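Side-chain contacts in thioredoxin (Thermosipho africanus, PDB 6MOS), which probably catalyses dithiol-disulfide exchange with other proteins, as thioredoxins do, through a redox-active disulfide at the start of a helix: residues K37-V40 with C41-M44; E102-N105 with T106-Y110; Q49-A52 with K53-I57. All blocks are in the same frame, centred on the assembly; numbering follows the deposited sequence.

Interaction 1: K37-V40 with C41-M44; sequences KCSV and CKAM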
loop_
_atom_site.group_PDB
_atom_site.type_symbol
_atom_site.label_atom_id
_atom_site.label_comp_id
_atom_site.label_asym_id
_atom_site.label_seq_id
_atom_site.Cartn_x
_atom_site.Cartn_y
_atom_site.Cartn_z
ATOM N N LYS A 37 -5.315 12.619 9.822
ATOM C CA LYS A 37 -6.660 12.717 10.381
ATOM C C LYS A 37 -7.494 11.471 10.124
ATOM O O LYS A 37 -8.673 11.423 10.518
ATOM C CB LYS A 37 -7.371 13.941 9.813
ATOM C CG LYS A 37 -6.796 15.241 10.337
ATOM C CD LYS A 37 -7.444 16.454 9.686
ATOM C CE LYS A 37 -6.877 16.697 8.300
ATOM N NZ LYS A 37 -7.027 18.116 7.884
ATOM N N CYS A 38 -6.911 10.461 9.493
ATOM C CA CYS A 38 -7.609 9.236 9.097
ATOM C C CYS A 38 -7.346 8.148 10.138
ATOM O O CYS A 38 -6.213 7.672 10.290
ATOM C CB CYS A 38 -7.155 8.815 7.700
ATOM S SG CYS A 38 -7.515 7.105 7.155
ATOM N N SER A 39 -8.408 7.729 10.835
ATOM C CA SER A 39 -8.233 6.795 11.937
ATOM C C SER A 39 -7.993 5.374 11.448
ATOM O O SER A 39 -7.198 4.637 12.047
ATOM C CB SER A 39 -9.458 6.847 12.856
ATOM O OG SER A 39 -9.654 8.160 13.349
ATOM N N VAL A 40 -8.685 4.954 10.386
ATOM C CA VAL A 40 -8.387 3.649 9.805
ATOM C C VAL A 40 -6.936 3.605 9.334
ATOM O O VAL A 40 -6.263 2.576 9.460
ATOM C CB VAL A 40 -9.369 3.331 8.664
ATOM C CG1 VAL A 40 -8.979 2.053 7.953
ATOM C CG2 VAL A 40 -10.805 3.222 9.216
ATOM N N CYS A 41 -6.423 4.729 8.816
ATOM C CA CYS A 41 -5.022 4.766 8.364
ATOM C C CYS A 41 -4.049 4.548 9.513
ATOM O O CYS A 41 -3.051 3.825 9.364
ATOM C CB CYS A 41 -4.687 6.100 7.692
ATOM S SG CYS A 41 -5.688 6.575 6.290
ATOM N N LYS A 42 -4.285 5.211 10.647
ATOM C CA LYS A 42 -3.389 5.062 11.793
ATOM C C LYS A 42 -3.361 3.625 12.298
ATOM O O LYS A 42 -2.293 3.094 12.628
ATOM C CB LYS A 42 -3.818 6.001 12.917
ATOM C CG LYS A 42 -3.788 7.464 12.560
ATOM C CD LYS A 42 -4.124 8.286 13.786
ATOM C CE LYS A 42 -4.524 9.684 13.408
ATOM N NZ LYS A 42 -5.815 10.097 14.017
ATOM N N ALA A 43 -4.529 2.985 12.376
ATOM C CA ALA A 43 -4.616 1.610 12.855
ATOM C C ALA A 43 -3.974 0.638 11.873
ATOM O O ALA A 43 -3.388 -0.374 12.281
ATOM C CB ALA A 43 -6.083 1.225 13.099
ATOM N N MET A 44 -4.082 0.917 10.576
ATOM C CA MET A 44 -3.568 -0.020 9.581
ATOM C C MET A 44 -2.072 0.147 9.358
ATOM O O MET A 44 -1.406 -0.815 8.950
ATOM C CB MET A 44 -4.330 0.165 8.262
ATOM C CG MET A 44 -4.026 -0.856 7.180
ATOM S SD MET A 44 -4.887 -0.488 5.638
ATOM C CE MET A 44 -6.598 -0.758 6.126
#
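Cys-38 and Cys-41 close the disulfide ring of the CxxC motif of thioredoxin-type active sites at the start of helix 39-55, within the beta-alpha-beta unit formed by strand 29-34, this helix and strand 58-63. The covalent link is direct: Cys-38 SG to Cys-41 SG measures 2.1 Å, and the C-S-S-C torsion of 82° makes it a right-handed disulfide. The two cysteines reach it differently. Cys-38, at the N-cap, holds SG opposite its backbone N (chi1 164°), whereas Cys-41, in the first turn, swings SG back beside its own N (chi1 -57°), which aims it at the cap. Cys-41 is buried against Val-79 and Pro-80, with its carbonyl O bound by the hydroxyl of Tyr-32; Cys-38 stays partly exposed, consistent with the usual thioredoxin division into an accessible and a sheltered cysteine.

Three backbone bonds of the first turn accompany the disulfide. Lys-42 N donates to Cys-38 O at 3.1 Å, Ala-43 N to Ser-39 O at 3.2 Å and Met-44 N to Val-40 O at 3.0 Å. The aliphatic chain of Lys-42 also covers the cap carbonyl, with CG 3.3 Å from Cys-38 O. On another side of the turn Val-40 and Met-44 run alongside each other, and the terminal methyl CE of Met-44 meets CG1 of Val-40 at 4.1 Å.

Interaction 2: E102-N105 with T106-Y110; sequences EVIN and TIERY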
loop_
_atom_site.group_PDB
_atom_site.type_symbol
_atom_site.label_atom_id
_atom_site.label_comp_id
_atom_site.label_asym_id
_atom_site.label_seq_id
_atom_site.Cartn_x
_atom_site.Cartn_y
_atom_site.Cartn_z
ATOM N N GLU A 102 -6.540 -8.982 2.545
ATOM C CA GLU A 102 -6.475 -8.971 1.083
ATOM C C GLU A 102 -5.098 -8.552 0.599
ATOM O O GLU A 102 -4.593 -9.094 -0.389
ATOM C CB GLU A 102 -7.519 -8.029 0.492
ATOM C CG GLU A 102 -8.943 -8.287 0.921
ATOM C CD GLU A 102 -9.883 -7.262 0.336
ATOM O OE1 GLU A 102 -9.638 -6.813 -0.804
ATOM O OE2 GLU A 102 -10.853 -6.884 1.019
ATOM N N VAL A 103 -4.483 -7.575 1.272
ATOM C CA VAL A 103 -3.150 -7.123 0.887
ATOM C C VAL A 103 -2.136 -8.245 1.056
ATOM O O VAL A 103 -1.325 -8.514 0.162
ATOM C CB VAL A 103 -2.749 -5.880 1.701
ATOM C CG1 VAL A 103 -1.347 -5.409 1.299
ATOM C CG2 VAL A 103 -3.777 -4.777 1.490
ATOM N N ILE A 104 -2.162 -8.915 2.210
ATOM C CA ILE A 104 -1.241 -10.026 2.429
ATOM C C ILE A 104 -1.458 -11.106 1.382
ATOM O O ILE A 104 -0.498 -11.663 0.828
ATOM C CB ILE A 104 -1.395 -10.586 3.855
ATOM C CG1 ILE A 104 -0.982 -9.533 4.882
ATOM C CG2 ILE A 104 -0.545 -11.847 4.019
ATOM C CD1 ILE A 104 -1.366 -9.882 6.306
ATOM N N ASN A 105 -2.725 -11.416 1.090
ATOM C CA ASN A 105 -3.022 -12.478 0.138
ATOM C C ASN A 105 -2.480 -12.148 -1.248
ATOM O O ASN A 105 -1.954 -13.027 -1.938
ATOM C CB ASN A 105 -4.526 -12.721 0.087
ATOM C CG ASN A 105 -4.860 -14.134 -0.296
ATOM O OD1 ASN A 105 -5.395 -14.383 -1.380
ATOM N ND2 ASN A 105 -4.534 -15.080 0.584
ATOM N N THR A 106 -2.591 -10.884 -1.669
ATOM C CA THR A 106 -2.086 -10.500 -2.984
ATOM C C THR A 106 -0.568 -10.589 -3.030
ATOM O O THR A 106 0.003 -11.063 -4.023
ATOM C CB THR A 106 -2.554 -9.086 -3.346
ATOM O OG1 THR A 106 -3.981 -9.067 -3.467
ATOM C CG2 THR A 106 -1.940 -8.625 -4.658
ATOM N N ILE A 107 0.101 -10.147 -1.960
ATOM C CA ILE A 107 1.556 -10.229 -1.916
ATOM C C ILE A 107 2.003 -11.683 -1.985
ATOM O O ILE A 107 2.935 -12.028 -2.721
ATOM C CB ILE A 107 2.096 -9.519 -0.659
ATOM C CG1 ILE A 107 1.750 -8.035 -0.704
ATOM C CG2 ILE A 107 3.593 -9.707 -0.530
ATOM C CD1 ILE A 107 2.326 -7.218 0.454
ATOM N N GLU A 108 1.317 -12.567 -1.254
ATOM C CA GLU A 108 1.709 -13.974 -1.263
ATOM C C GLU A 108 1.462 -14.615 -2.622
ATOM O O GLU A 108 2.339 -15.316 -3.150
ATOM C CB GLU A 108 0.976 -14.732 -0.158
ATOM C CG GLU A 108 1.640 -14.544 1.189
ATOM C CD GLU A 108 1.066 -15.428 2.275
ATOM O OE1 GLU A 108 -0.106 -15.843 2.152
ATOM O OE2 GLU A 108 1.794 -15.705 3.255
ATOM N N ARG A 109 0.295 -14.371 -3.218
ATOM C CA ARG A 109 0.009 -14.938 -4.533
ATOM C C ARG A 109 0.995 -14.437 -5.577
ATOM O O ARG A 109 1.471 -15.214 -6.415
ATOM C CB ARG A 109 -1.422 -14.611 -4.960
ATOM C CG ARG A 109 -2.513 -15.271 -4.127
ATOM C CD ARG A 109 -3.782 -15.480 -4.946
ATOM N NE ARG A 109 -4.034 -14.373 -5.865
ATOM C CZ ARG A 109 -4.659 -13.247 -5.529
ATOM N NH1 ARG A 109 -5.090 -13.073 -4.287
ATOM N NH2 ARG A 109 -4.842 -12.293 -6.436
ATOM N N TYR A 110 1.317 -13.135 -5.548
ATOM C CA TYR A 110 2.263 -12.603 -6.522
ATOM C C TYR A 110 3.640 -13.231 -6.356
ATOM O O TYR A 110 4.300 -13.576 -7.346
ATOM C CB TYR A 110 2.360 -11.081 -6.409
ATOM C CG TYR A 110 3.242 -10.487 -7.488
ATOM C CD1 TYR A 110 2.783 -10.367 -8.796
ATOM C CD2 TYR A 110 4.534 -10.073 -7.207
ATOM C CE1 TYR A 110 3.576 -9.838 -9.782
ATOM C CE2 TYR A 110 5.344 -9.537 -8.193
ATOM C CZ TYR A 110 4.855 -9.421 -9.476
ATOM O OH TYR A 110 5.657 -8.886 -10.453
#
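Thr-106 grips the carbonyl of Glu-102 twice: its N donates to Glu-102 O at 3.0 Å and its hydroxyl OG1 donates to the same atom at 3.1 Å, the two donors arriving from opposite faces of the carbonyl plane. The side-chain bond is possible because OG1 sits beside the backbone N and opposite the carbonyl carbon (chi1 -64°), which turns the hydroxyl back along the helix. A valine here would probably cost Glu-102 O this second donor, leaving it the backbone N-H of the pair. Asn-105, the residue before Thr-106, makes a second doubled link with Arg-109. Arg-109 N donates to Asn-105 O at 2.9 Å, and Arg-109 NH1 reaches Asn-105 OD1 at 3.2 Å. The amide oxygen lies at the guanidinium edge, only 1° out of its plane, yet the amide and guanidinium planes are 50° apart, so the groups meet at a slant rather than flat. A bend at chi3 of Arg-109 folds the guanidinium back to this surface partner. Two further backbone bonds join the segments, Ile-107 N to Val-103 O at 3.0 Å and Glu-108 N to Ile-104 O at 2.9 Å.

The apolar side is carried by Val-103 and Ile-107, which lie side by side, pointing the same way, and touch through CG1 and CD1, 4.2 Å apart. Both residues belong to helix 100-115, which packs on the thioredoxin sheet: Val-103 meets Val-82, Ile-84 and Phe-94 of strands 81-86 and 89-95, and also Ile-48 of helix 39-55.

Interaction 3: Q49-A52 with K53-I57; sequences QTIA and KNFDI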
loop_
_atom_site.group_PDB
_atom_site.type_symbol
_atom_site.label_atom_id
_atom_site.label_comp_id
_atom_site.label_asym_id
_atom_site.label_seq_id
_atom_site.Cartn_x
_atom_site.Cartn_y
_atom_site.Cartn_z
ATOM N N GLN A 49 3.223 -1.899 7.776
ATOM C CA GLN A 49 4.671 -1.847 7.957
ATOM C C GLN A 49 5.229 -3.211 8.332
ATOM O O GLN A 49 6.288 -3.618 7.836
ATOM C CB GLN A 49 5.019 -0.816 9.024
ATOM C CG GLN A 49 4.794 0.597 8.567
ATOM C CD GLN A 49 5.354 1.611 9.534
ATOM O OE1 GLN A 49 5.946 2.608 9.123
ATOM N NE2 GLN A 49 5.168 1.364 10.831
ATOM N N THR A 50 4.530 -3.931 9.207
ATOM C CA THR A 50 4.981 -5.258 9.592
ATOM C C THR A 50 4.928 -6.214 8.411
ATOM O O THR A 50 5.867 -6.986 8.191
ATOM C CB THR A 50 4.132 -5.760 10.757
ATOM O OG1 THR A 50 4.513 -5.061 11.951
ATOM C CG2 THR A 50 4.307 -7.262 10.954
ATOM N N ILE A 51 3.843 -6.156 7.632
ATOM C CA ILE A 51 3.733 -6.950 6.408
ATOM C C ILE A 51 4.949 -6.725 5.518
ATOM O O ILE A 51 5.541 -7.675 4.990
ATOM C CB ILE A 51 2.431 -6.602 5.665
ATOM C CG1 ILE A 51 1.218 -7.063 6.468
ATOM C CG2 ILE A 51 2.409 -7.218 4.275
ATOM C CD1 ILE A 51 -0.055 -6.336 6.083
ATOM N N ALA A 52 5.335 -5.460 5.338
ATOM C CA ALA A 52 6.459 -5.141 4.461
ATOM C C ALA A 52 7.761 -5.708 5.014
ATOM O O ALA A 52 8.555 -6.310 4.280
ATOM C CB ALA A 52 6.562 -3.627 4.276
ATOM N N LYS A 53 7.991 -5.527 6.316
ATOM C CA LYS A 53 9.157 -6.121 6.961
ATOM C C LYS A 53 9.125 -7.640 6.856
ATOM O O LYS A 53 10.163 -8.282 6.659
ATOM C CB LYS A 53 9.213 -5.677 8.424
ATOM C CG LYS A 53 10.382 -6.240 9.212
ATOM C CD LYS A 53 9.938 -6.766 10.576
ATOM C CE LYS A 53 11.131 -7.035 11.501
ATOM N NZ LYS A 53 12.289 -7.712 10.833
ATOM N N ASN A 54 7.932 -8.232 6.970
ATOM C CA ASN A 54 7.795 -9.684 6.928
ATOM C C ASN A 54 8.174 -10.258 5.570
ATOM O O ASN A 54 8.655 -11.394 5.492
ATOM C CB ASN A 54 6.365 -10.073 7.270
ATOM C CG ASN A 54 6.295 -11.300 8.130
ATOM O OD1 ASN A 54 6.398 -11.218 9.356
ATOM N ND2 ASN A 54 6.120 -12.456 7.497
ATOM N N PHE A 55 7.956 -9.503 4.492
ATOM C CA PHE A 55 8.279 -9.949 3.143
ATOM C C PHE A 55 9.520 -9.272 2.580
ATOM O O PHE A 55 9.840 -9.480 1.404
ATOM C CB PHE A 55 7.096 -9.709 2.199
ATOM C CG PHE A 55 5.899 -10.564 2.485
ATOM C CD1 PHE A 55 5.818 -11.852 1.987
ATOM C CD2 PHE A 55 4.840 -10.073 3.234
ATOM C CE1 PHE A 55 4.711 -12.637 2.239
ATOM C CE2 PHE A 55 3.725 -10.854 3.494
ATOM C CZ PHE A 55 3.660 -12.140 2.995
ATOM N N ASP A 56 10.220 -8.468 3.382
ATOM C CA ASP A 56 11.391 -7.724 2.929
ATOM C C ASP A 56 11.074 -6.904 1.682
ATOM O O ASP A 56 11.810 -6.923 0.695
ATOM C CB ASP A 56 12.569 -8.661 2.679
ATOM C CG ASP A 56 12.980 -9.406 3.920
ATOM O OD1 ASP A 56 13.617 -8.777 4.790
ATOM O OD2 ASP A 56 12.666 -10.612 4.027
ATOM N N ILE A 57 9.952 -6.188 1.724
ATOM C CA ILE A 57 9.534 -5.316 0.633
ATOM C C ILE A 57 9.640 -3.874 1.109
ATOM O O ILE A 57 9.213 -3.555 2.226
ATOM C CB ILE A 57 8.103 -5.647 0.171
ATOM C CG1 ILE A 57 8.064 -7.015 -0.515
ATOM C CG2 ILE A 57 7.561 -4.560 -0.760
ATOM C CD1 ILE A 57 6.651 -7.452 -0.880
#
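Ala-52, Lys-53 and Ile-51 carry the contact at the C-terminal end of helix 39-55, where the chain leaves the helix through a Schellman motif. Ala-52 contributes mainly its carbonyl: Ile-57 N donates to Ala-52 O at 2.9 Å in a nearly straight bond (169°), closing the six-residue turn, while Asp-56, with positive phi, sends a weak bond from its N to Lys-53 O. Ala-52 O also receives a weak bond from Phe-55 N. Small enough to lie close to the chain as it leaves the helix, the methyl CB of Ala-52 comes within 3.4 Å of Ile-57 O.

Lys-53 takes part through its base. Its N donates to Gln-49 O at 3.0 Å, and CB rests 3.6 Å from Thr-50 O, whereas the rest of the chain leads off along the exposed surface.

Ile-51 lies alongside Phe-55, one turn on. The isoleucine's gamma methyl CG2 meets the ring atom CD2 of Phe-55 at 3.9 Å, the two side chains pointing the same way. With CG beside the backbone N (chi1 -68°), the phenylalanine ring is turned back over the last turn, and Ile-51 O lies at its edge, 3.1 Å from CD2; the same carbonyl accepts the N-H of Phe-55.

Ala-52 and Ile-57 touch Ile-30 of strand 29-34, whereas Ile-51 meets Ile-100 and Phe-55 meets Leu-111 of helix 100-115, so the helix end rests on the sheet with helix 100-115 beside it.

Interactions 1 and 3 occupy opposite ends of helix 39-55, their centres about 19 Å apart: the first opens it at the disulfide, the probable redox site, the third closes it with a Schellman motif and Ile-51 to Phe-55 packing. Interaction 2, within helix 100-115, adds one exposed amide-guanidinium link and one buried hydroxyl bond. Each has a buried side (Cys-41; Val-103, Thr-106 and Ile-107; Ile-51 and Ala-52) and an exposed one (Val-40; Asn-105 and Arg-109; Lys-53). Interactions 2 and 3 pack against each other, Ile-104 CG1 touching Ile-51 CD1 at 3.5 Å. Interaction 1 touches neither, its nearest atoms about 5 Å from interaction 3 and 6 Å from interaction 2.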